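Local coordinates for protein endo-1,4-beta-xylanase D (Paenibacillus polymyxa, PDB 1W0N) that probably binds xylan through this calcium-dependent family 36 carbohydrate-binding module, which is part of a xylan-hydrolysing enzyme, at residues I59-V73 and S84-L97. Sequence-based numbering, arbitrary orientation. Where two conformers were deposited one is given.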
# COMPACT_ATOMS: atom_id res chain seq x y z
N ILE A 59 -5.20 7.76 5.82
CA ILE A 59 -4.14 7.17 5.03
C ILE A 59 -4.61 7.05 3.58
O ILE A 59 -5.64 6.44 3.32
CB ILE A 59 -3.74 5.79 5.54
CG1 ILE A 59 -3.49 5.78 7.05
CG2 ILE A 59 -2.49 5.31 4.82
CD1 ILE A 59 -4.42 4.97 7.80
N SER A 60 -3.82 7.62 2.66
CA SER A 60 -4.13 7.51 1.25
C SER A 60 -2.98 6.82 0.52
O SER A 60 -1.82 6.98 0.88
CB SER A 60 -4.41 8.86 0.63
OG SER A 60 -5.65 9.41 1.04
N VAL A 61 -3.34 6.05 -0.50
CA VAL A 61 -2.37 5.41 -1.37
C VAL A 61 -2.81 5.68 -2.80
O VAL A 61 -3.98 5.49 -3.15
CB VAL A 61 -2.26 3.89 -1.12
CG1 VAL A 61 -1.42 3.18 -2.19
CG2 VAL A 61 -1.64 3.64 0.25
N ARG A 62 -1.86 6.14 -3.64
CA ARG A 62 -2.10 6.22 -5.07
C ARG A 62 -1.65 4.90 -5.69
O ARG A 62 -0.53 4.45 -5.44
CB ARG A 62 -1.35 7.40 -5.70
CG ARG A 62 -1.63 7.53 -7.18
CD ARG A 62 -1.13 8.85 -7.74
NE ARG A 62 -1.56 9.06 -9.12
CZ ARG A 62 -0.78 9.08 -10.21
NH1 ARG A 62 0.51 8.77 -10.15
NH2 ARG A 62 -1.32 9.40 -11.39
N GLY A 63 -2.55 4.29 -6.45
CA GLY A 63 -2.28 2.98 -7.02
C GLY A 63 -3.11 2.74 -8.26
O GLY A 63 -3.92 3.57 -8.67
N ALA A 64 -2.90 1.56 -8.85
CA ALA A 64 -3.64 1.15 -10.04
C ALA A 64 -3.66 -0.36 -10.10
O ALA A 64 -2.87 -1.04 -9.44
CB ALA A 64 -3.00 1.73 -11.31
N SER A 65 -4.57 -0.89 -10.92
CA SER A 65 -4.61 -2.31 -11.22
C SER A 65 -3.84 -2.60 -12.52
O SER A 65 -3.77 -1.76 -13.42
CB SER A 65 -6.07 -2.72 -11.41
OG SER A 65 -6.15 -4.11 -11.71
N SER A 66 -3.34 -3.83 -12.61
CA SER A 66 -2.78 -4.33 -13.85
C SER A 66 -3.81 -4.53 -14.95
O SER A 66 -3.44 -4.66 -16.12
CB SER A 66 -2.04 -5.64 -13.60
OG SER A 66 -2.90 -6.63 -13.07
N ASN A 67 -5.09 -4.56 -14.58
CA ASN A 67 -6.14 -4.90 -15.52
C ASN A 67 -7.34 -3.97 -15.32
O ASN A 67 -7.36 -3.13 -14.43
CB ASN A 67 -6.53 -6.38 -15.33
CG ASN A 67 -5.50 -7.33 -15.91
OD1 ASN A 67 -5.82 -8.06 -16.89
ND2 ASN A 67 -4.35 -7.42 -15.35
N ALA A 68 -8.35 -4.14 -16.20
CA ALA A 68 -9.57 -3.37 -16.06
C ALA A 68 -10.26 -3.63 -14.72
O ALA A 68 -10.96 -2.74 -14.23
CB ALA A 68 -10.50 -3.70 -17.21
N GLY A 69 -10.11 -4.83 -14.18
CA GLY A 69 -10.74 -5.19 -12.94
C GLY A 69 -9.95 -4.81 -11.70
O GLY A 69 -9.07 -3.94 -11.72
N THR A 70 -10.29 -5.47 -10.60
CA THR A 70 -9.90 -5.03 -9.27
C THR A 70 -8.62 -5.67 -8.78
O THR A 70 -8.42 -6.88 -8.90
CB THR A 70 -11.03 -5.40 -8.30
OG1 THR A 70 -12.25 -4.80 -8.73
CG2 THR A 70 -10.74 -4.94 -6.88
N ALA A 71 -7.77 -4.82 -8.19
CA ALA A 71 -6.64 -5.24 -7.37
C ALA A 71 -6.88 -4.66 -5.97
O ALA A 71 -7.31 -3.53 -5.84
CB ALA A 71 -5.34 -4.70 -7.95
N LYS A 72 -6.65 -5.47 -4.95
CA LYS A 72 -6.87 -5.02 -3.58
C LYS A 72 -5.57 -5.14 -2.80
O LYS A 72 -4.87 -6.14 -2.89
CB LYS A 72 -7.98 -5.80 -2.88
CG LYS A 72 -9.39 -5.25 -3.26
CD LYS A 72 -10.44 -5.94 -2.51
CE LYS A 72 -11.72 -5.26 -2.62
NZ LYS A 72 -12.04 -4.69 -1.31
N VAL A 73 -5.28 -4.10 -2.01
CA VAL A 73 -4.05 -3.99 -1.26
C VAL A 73 -4.36 -3.79 0.23
O VAL A 73 -4.97 -2.78 0.58
CB VAL A 73 -3.20 -2.81 -1.78
CG1 VAL A 73 -1.92 -2.66 -0.99
CG2 VAL A 73 -2.88 -2.99 -3.27
N SER A 84 -8.25 -2.29 3.54
CA SER A 84 -7.76 -2.59 2.22
C SER A 84 -8.15 -1.52 1.22
O SER A 84 -9.30 -1.11 1.17
CB SER A 84 -8.24 -3.98 1.70
OG SER A 84 -8.47 -4.20 0.35
N PHE A 85 -7.22 -1.15 0.36
CA PHE A 85 -7.46 -0.23 -0.73
C PHE A 85 -7.88 -1.01 -1.97
O PHE A 85 -7.29 -2.04 -2.30
CB PHE A 85 -6.18 0.53 -1.07
CG PHE A 85 -5.64 1.36 0.07
CD1 PHE A 85 -6.20 2.59 0.39
CD2 PHE A 85 -4.52 0.93 0.77
CE1 PHE A 85 -5.70 3.38 1.41
CE2 PHE A 85 -4.02 1.72 1.80
CZ PHE A 85 -4.61 2.93 2.12
N ASN A 86 -8.88 -0.49 -2.67
CA ASN A 86 -9.39 -1.07 -3.90
C ASN A 86 -8.94 -0.20 -5.07
O ASN A 86 -9.36 0.96 -5.18
CB ASN A 86 -10.92 -1.09 -3.81
CG ASN A 86 -11.60 -1.65 -5.04
OD1 ASN A 86 -12.70 -2.27 -4.88
ND2 ASN A 86 -11.09 -1.43 -6.17
N PHE A 87 -8.07 -0.77 -5.92
CA PHE A 87 -7.69 -0.13 -7.17
C PHE A 87 -8.30 -0.94 -8.31
O PHE A 87 -7.83 -2.03 -8.63
CB PHE A 87 -6.16 -0.07 -7.33
CG PHE A 87 -5.52 0.68 -6.20
CD1 PHE A 87 -5.65 2.06 -6.11
CD2 PHE A 87 -4.82 0.01 -5.21
CE1 PHE A 87 -5.10 2.77 -5.04
CE2 PHE A 87 -4.26 0.72 -4.14
CZ PHE A 87 -4.42 2.08 -4.05
N THR A 88 -9.38 -0.41 -8.88
CA THR A 88 -10.03 -1.04 -10.02
C THR A 88 -9.71 -0.23 -11.27
O THR A 88 -9.87 0.99 -11.30
CB THR A 88 -11.54 -1.13 -9.78
OG1 THR A 88 -11.80 -2.05 -8.71
CG2 THR A 88 -12.27 -1.70 -10.99
N GLY A 89 -9.23 -0.93 -12.29
CA GLY A 89 -8.92 -0.29 -13.54
C GLY A 89 -7.48 0.17 -13.65
O GLY A 89 -6.74 0.28 -12.65
N LYS A 90 -7.08 0.43 -14.88
CA LYS A 90 -5.68 0.70 -15.21
C LYS A 90 -5.25 2.13 -14.86
O LYS A 90 -4.06 2.40 -14.75
CB LYS A 90 -5.46 0.42 -16.69
CG LYS A 90 -5.72 -1.04 -17.06
CD LYS A 90 -5.64 -1.28 -18.57
CE LYS A 90 -4.29 -1.40 -19.00
NZ LYS A 90 -3.67 -2.60 -18.39
N THR A 91 -6.20 3.04 -14.71
CA THR A 91 -5.85 4.43 -14.45
C THR A 91 -5.60 4.63 -12.96
O THR A 91 -6.47 4.27 -12.14
CB THR A 91 -6.95 5.35 -14.96
OG1 THR A 91 -7.02 5.15 -16.38
CG2 THR A 91 -6.63 6.81 -14.70
N PRO A 92 -4.47 5.21 -12.58
CA PRO A 92 -4.22 5.44 -11.15
C PRO A 92 -5.28 6.31 -10.49
O PRO A 92 -5.75 7.29 -11.07
CB PRO A 92 -2.86 6.14 -11.13
CG PRO A 92 -2.19 5.68 -12.42
CD PRO A 92 -3.32 5.61 -13.41
N THR A 93 -5.59 5.96 -9.24
CA THR A 93 -6.40 6.81 -8.38
C THR A 93 -5.79 6.84 -6.99
O THR A 93 -5.00 5.98 -6.61
CB THR A 93 -7.86 6.35 -8.25
OG1 THR A 93 -7.92 5.11 -7.52
CG2 THR A 93 -8.56 6.14 -9.60
N VAL A 94 -6.22 7.86 -6.22
CA VAL A 94 -5.90 7.94 -4.82
C VAL A 94 -7.08 7.33 -4.04
O VAL A 94 -8.22 7.79 -4.15
CB VAL A 94 -5.64 9.40 -4.38
CG1 VAL A 94 -5.44 9.49 -2.87
CG2 VAL A 94 -4.43 9.98 -5.11
N GLN A 95 -6.78 6.30 -3.26
CA GLN A 95 -7.75 5.64 -2.40
C GLN A 95 -7.39 5.95 -0.95
O GLN A 95 -6.24 6.20 -0.62
CB GLN A 95 -7.74 4.14 -2.68
CG GLN A 95 -8.19 3.80 -4.10
CD GLN A 95 -9.65 4.09 -4.35
OE1 GLN A 95 -10.50 3.88 -3.45
NE2 GLN A 95 -9.98 4.52 -5.54
N THR A 96 -8.42 5.91 -0.08
CA THR A 96 -8.28 6.41 1.26
C THR A 96 -8.94 5.49 2.29
O THR A 96 -10.02 4.95 2.05
CB THR A 96 -8.92 7.82 1.35
OG1 THR A 96 -8.24 8.69 0.41
CG2 THR A 96 -8.79 8.46 2.73
N LEU A 97 -8.25 5.37 3.43
CA LEU A 97 -8.79 4.81 4.66
C LEU A 97 -8.75 5.93 5.70
O LEU A 97 -7.68 6.41 6.05
CB LEU A 97 -7.92 3.65 5.16
CG LEU A 97 -7.97 2.38 4.31
CD1 LEU A 97 -6.86 1.41 4.70
CD2 LEU A 97 -9.34 1.72 4.48
O HOH W 1 -2.55 -1.36 -15.90
O HOH W 2 -11.29 -2.41 -0.35
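The ring of Phe-87 lies flat on the backbone of Gly-63, whose CA stands 3.6 Å from the ring centroid, 19° off the ring normal; the Val-61 carbonyl meets the edge in plane. With no side chain at Gly-63 the ring can settle this close. Phe-85 is filled on both faces: CB of Val-61 sits over the centre of one, 4.0 Å from the centroid, and CD1 of Leu-97 covers the other toward the rim, while Ile-59 O lies at the edge, in the ring plane. In both phenylalanines CG is anti to the carbonyl carbon (chi1 -61° in Phe-85 and -59° in Phe-87), which carries the rings off strand 84-88 and across to strand 59-65. On the outer face, the Arg-62 guanidinium has CB of Pro-92 over one face, and its NH1 forms a salt bridge with the calcium ligand Asp-125. With Ile-59, Val-61 and Val-73 the phenylalanines fill the interior of a beta-sandwich, the fold expected of such a module: strand 59-65 pairs antiparallel with 93-97 in one sheet and 70-73 with 84-88 in the other. On the outer surfaces, Ser-60 OG and Thr-96 OG1 share a hydrogen bond of 2.8 Å, and so do Thr-70 OG1 and Thr-88 OG1; the latter oxygen also accepts from Asn-86 ND2, 2.7 Å away and in its amide plane. Where the chains cross between the sheets, Ser-65 N donates to Gly-89 O (3.0 Å), and Ser-65 OG accepts from Asn-67 N in an ST turn. Lys-90 folds back so that NZ reaches Ser-66 O weakly and, through a water, Ser-65 O.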